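Transcriptional repressor PadR (Bacillus cereus, PDB 6JYI) acts as a dimeric PadR-family transcriptional regulator that binds DNA, probably to repress its target genes. Local coordinates at the interface of chains A and B. Coordinates in Å, arbitrary orientation; residue numbers count along the deposited sequence, not the author numbering. Chains: chain A/B, Transcriptional repressor PadR.

The interface of chains A and B. Residues chain A 100-102, 105, 120, 124, 127; chain B 92-96.
B:Val93 pushes its side chain between helices 101-107 and 114-142 of chain A, and its two methyls part there. B:Val93 CG2 lies over the face of the A:Trp120 indole, toward the rim, 3.6 Å from the centroid of the five-membered ring; the same methyl sits over the centre of the A:Arg105 guanidinium. B:Val93 CG1, anti to the backbone N (chi1 178°), turns instead to the backbone start of helix 101-107, 3.8 Å from A:Phe102 CA. The B:Val93 carbonyl is held by A:Arg127, which reaches over from helix 114-142: NH1 donates to O at 3.0 Å, with the oxygen close to the guanidinium plane but the nitrogen well above the carbonyl plane. On the other side of this extended segment A:Asp101 takes the next amide, B:Glu94 N to OD2 at 2.9 Å, a nearly straight bond (174° at H) on the anti lone pair. A:Arg105 fixes this carboxylate side-on, NE to OD1 and NH2 to OD2, so OD2 accepts from both chains. Further along, A:Ser100 OG gives a 2.8 Å hydrogen bond to B:Asp96 OD1. Water 1 joins A:Phe102 N to B:Glu94 O and B:Asp96 OD1, while water 2 links A:Asp101 N to B:Lys95 O, thereby engaging the first amides of helix 101-107. The patch, repeated by two-fold symmetry, docks the extended 92-96 segment of one subunit on the other's helices and helps hold the dimer together, which probably helps set how the two DNA-binding domains are placed.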
ATOM      1  N   SER A 100      -2.174  -1.270  -6.205  1.00 30.23           N
ATOM      2  CA  SER A 100      -3.319  -2.146  -6.363  1.00 29.49           C
ATOM      3  C   SER A 100      -3.529  -2.472  -7.837  1.00 29.64           C
ATOM      4  O   SER A 100      -4.108  -1.669  -8.583  1.00 29.66           O
ATOM      5  CB  SER A 100      -4.577  -1.480  -5.809  1.00 30.17           C
ATOM      6  OG  SER A 100      -5.706  -2.313  -5.991  1.00 28.77           O
ATOM      7  N   ASP A 101      -3.069  -3.652  -8.233  1.00 29.52           N
ATOM      8  CA  ASP A 101      -3.308  -4.229  -9.555  1.00 30.33           C
ATOM      9  C   ASP A 101      -4.817  -4.295  -9.846  1.00 30.94           C
ATOM     10  O   ASP A 101      -5.254  -3.977 -10.958  1.00 29.50           O
ATOM     11  CB  ASP A 101      -2.680  -5.621  -9.592  1.00 31.39           C
ATOM     12  CG  ASP A 101      -2.645  -6.236 -10.966  1.00 31.34           C
ATOM     13  OD1 ASP A 101      -2.768  -5.541 -11.989  1.00 33.72           O
ATOM     14  OD2 ASP A 101      -2.481  -7.457 -11.016  1.00 34.73           O
ATOM     15  N   PHE A 102      -5.601  -4.697  -8.840  1.00 31.32           N
ATOM     16  CA  PHE A 102      -7.057  -4.731  -8.975  1.00 31.91           C
ATOM     17  C   PHE A 102      -7.694  -3.374  -9.377  1.00 31.54           C
ATOM     18  O   PHE A 102      -8.532  -3.334 -10.267  1.00 30.68           O
ATOM     19  CB  PHE A 102      -7.713  -5.216  -7.689  1.00 32.48           C
ATOM     20  CG  PHE A 102      -9.206  -5.038  -7.681  1.00 33.07           C
ATOM     21  CD1 PHE A 102     -10.027  -5.898  -8.402  1.00 36.26           C
ATOM     22  CD2 PHE A 102      -9.797  -4.006  -6.947  1.00 32.36           C
ATOM     23  CE1 PHE A 102     -11.410  -5.729  -8.393  1.00 37.97           C
ATOM     24  CE2 PHE A 102     -11.174  -3.831  -6.939  1.00 34.86           C
ATOM     25  CZ  PHE A 102     -11.983  -4.689  -7.669  1.00 36.60           C
ATOM     26  N   ARG A 105      -6.921  -2.716 -12.971  1.00 32.28           N
ATOM     27  CA  ARG A 105      -7.758  -3.559 -13.850  1.00 34.09           C
ATOM     28  C   ARG A 105      -9.125  -2.907 -14.023  1.00 34.74           C
ATOM     29  O   ARG A 105      -9.648  -2.851 -15.144  1.00 35.35           O
ATOM     30  CB  ARG A 105      -7.954  -4.962 -13.303  1.00 35.07           C
ATOM     31  CG  ARG A 105      -6.689  -5.774 -13.042  1.00 35.80           C
ATOM     32  CD  ARG A 105      -5.833  -6.064 -14.275  1.00 36.40           C
ATOM     33  NE  ARG A 105      -4.652  -6.837 -13.854  1.00 33.67           N
ATOM     34  CZ  ARG A 105      -4.408  -8.120 -14.105  1.00 35.60           C
ATOM     35  NH1 ARG A 105      -5.235  -8.872 -14.837  1.00 37.38           N
ATOM     36  NH2 ARG A 105      -3.293  -8.666 -13.619  1.00 37.51           N
ATOM     37  N   TRP A 120     -13.449 -10.672 -11.012  1.00 46.78           N
ATOM     38  CA  TRP A 120     -12.412  -9.938 -10.300  1.00 44.24           C
ATOM     39  C   TRP A 120     -12.950  -9.251  -9.059  1.00 42.97           C
ATOM     40  O   TRP A 120     -12.309  -9.283  -7.993  1.00 43.28           O
ATOM     41  CB  TRP A 120     -11.778  -8.913 -11.238  1.00 43.12           C
ATOM     42  CG  TRP A 120     -10.808  -9.505 -12.192  1.00 42.47           C
ATOM     43  CD1 TRP A 120     -10.136 -10.689 -12.061  1.00 43.46           C
ATOM     44  CD2 TRP A 120     -10.334  -8.912 -13.398  1.00 40.74           C
ATOM     45  NE1 TRP A 120      -9.283 -10.864 -13.114  1.00 43.49           N
ATOM     46  CE2 TRP A 120      -9.381  -9.790 -13.950  1.00 40.22           C
ATOM     47  CE3 TRP A 120     -10.612  -7.717 -14.060  1.00 40.04           C
ATOM     48  CZ2 TRP A 120      -8.714  -9.521 -15.157  1.00 41.20           C
ATOM     49  CZ3 TRP A 120      -9.955  -7.453 -15.248  1.00 40.21           C
ATOM     50  CH2 TRP A 120      -9.012  -8.355 -15.781  1.00 39.39           C
ATOM     51  N   GLU A 124     -11.991 -10.098  -5.115  1.00 43.11           N
ATOM     52  CA  GLU A 124     -11.504  -9.005  -4.260  1.00 41.90           C
ATOM     53  C   GLU A 124     -12.315  -8.877  -2.965  1.00 41.89           C
ATOM     54  O   GLU A 124     -11.754  -8.685  -1.877  1.00 41.83           O
ATOM     55  CB  GLU A 124     -11.567  -7.693  -5.036  1.00 41.67           C
ATOM     56  CG  GLU A 124     -10.834  -6.563  -4.375  1.00 43.17           C
ATOM     57  CD  GLU A 124      -9.344  -6.824  -4.309  1.00 46.29           C
ATOM     58  OE1 GLU A 124      -8.876  -7.814  -4.937  1.00 49.36           O
ATOM     59  OE2 GLU A 124      -8.664  -6.020  -3.648  1.00 49.62           O
ATOM     60  N   ARG A 127     -11.244 -11.914  -0.841  1.00 45.83           N
ATOM     61  CA  ARG A 127      -9.921 -11.601  -0.299  1.00 44.71           C
ATOM     62  C   ARG A 127      -9.969 -10.661   0.901  1.00 42.72           C
ATOM     63  O   ARG A 127      -9.433 -10.986   1.945  1.00 42.31           O
ATOM     64  CB  ARG A 127      -9.035 -10.970  -1.371  1.00 44.27           C
ATOM     65  CG  ARG A 127      -8.468 -11.967  -2.368  1.00 48.48           C
ATOM     66  CD  ARG A 127      -7.570 -11.291  -3.404  1.00 50.73           C
ATOM     67  NE  ARG A 127      -7.714 -11.931  -4.715  1.00 55.46           N
ATOM     68  CZ  ARG A 127      -6.885 -11.763  -5.746  1.00 57.05           C
ATOM     69  NH1 ARG A 127      -5.816 -10.948  -5.666  1.00 55.84           N
ATOM     70  NH2 ARG A 127      -7.139 -12.407  -6.877  1.00 58.50           N
TER
ATOM     71  N   PRO B  92      -3.214 -13.273 -13.753  1.00 48.71           N
ATOM     72  CA  PRO B  92      -3.928 -13.188 -12.477  1.00 49.44           C
ATOM     73  C   PRO B  92      -3.687 -11.864 -11.740  1.00 46.28           C
ATOM     74  O   PRO B  92      -2.635 -11.205 -11.926  1.00 43.80           O
ATOM     75  CB  PRO B  92      -3.417 -14.405 -11.680  1.00 53.25           C
ATOM     76  CG  PRO B  92      -2.200 -14.898 -12.417  1.00 54.19           C
ATOM     77  CD  PRO B  92      -2.367 -14.476 -13.855  1.00 51.23           C
ATOM     78  N   VAL B  93      -4.682 -11.458 -10.949  1.00 46.00           N
ATOM     79  CA  VAL B  93      -4.648 -10.161 -10.271  1.00 44.31           C
ATOM     80  C   VAL B  93      -3.780 -10.273  -9.023  1.00 46.17           C
ATOM     81  O   VAL B  93      -4.054 -11.085  -8.131  1.00 47.53           O
ATOM     82  CB  VAL B  93      -6.046  -9.673  -9.862  1.00 44.57           C
ATOM     83  CG1 VAL B  93      -5.932  -8.345  -9.110  1.00 41.56           C
ATOM     84  CG2 VAL B  93      -6.939  -9.510 -11.098  1.00 44.30           C
ATOM     85  N   GLU B  94      -2.744  -9.453  -8.953  1.00 45.11           N
ATOM     86  CA  GLU B  94      -1.831  -9.552  -7.816  1.00 47.54           C
ATOM     87  C   GLU B  94      -2.429  -8.864  -6.604  1.00 47.42           C
ATOM     88  O   GLU B  94      -3.115  -7.840  -6.731  1.00 45.59           O
ATOM     89  CB  GLU B  94      -0.486  -8.946  -8.174  1.00 46.40           C
ATOM     90  CG  GLU B  94       0.039  -9.499  -9.484  1.00 50.50           C
ATOM     91  CD  GLU B  94       1.535  -9.474  -9.532  1.00 56.53           C
ATOM     92  OE1 GLU B  94       2.075  -8.346  -9.617  1.00 56.35           O
ATOM     93  OE2 GLU B  94       2.150 -10.577  -9.445  1.00 61.73           O
ATOM     94  N   LYS B  95      -2.152  -9.420  -5.430  1.00 49.96           N
ATOM     95  CA  LYS B  95      -2.640  -8.857  -4.188  1.00 51.27           C
ATOM     96  C   LYS B  95      -2.159  -7.426  -4.072  1.00 48.42           C
ATOM     97  O   LYS B  95      -1.139  -7.057  -4.631  1.00 45.53           O
ATOM     98  CB  LYS B  95      -2.171  -9.683  -2.971  1.00 55.45           C
ATOM     99  CG  LYS B  95      -0.692  -9.489  -2.595  1.00 54.80           C
ATOM    100  N   ASP B  96      -2.928  -6.628  -3.355  1.00 34.69           N
ATOM    101  CA  ASP B  96      -2.560  -5.269  -3.016  1.00 34.37           C
ATOM    102  C   ASP B  96      -1.247  -5.231  -2.236  1.00 33.70           C
ATOM    103  O   ASP B  96      -1.020  -6.104  -1.397  1.00 34.56           O
ATOM    104  CB  ASP B  96      -3.626  -4.640  -2.111  1.00 34.03           C
ATOM    105  CG  ASP B  96      -4.778  -4.050  -2.855  1.00 36.10           C
ATOM    106  OD1 ASP B  96      -4.885  -4.142  -4.100  1.00 40.44           O
ATOM    107  OD2 ASP B  96      -5.606  -3.450  -2.151  1.00 37.96           O
TER
HETATM  108  O   HOH W   1      -4.773  -5.731  -6.130  1.00 31.35           O
HETATM  109  O   HOH W   2      -0.974  -5.155  -6.544  1.00 31.75           O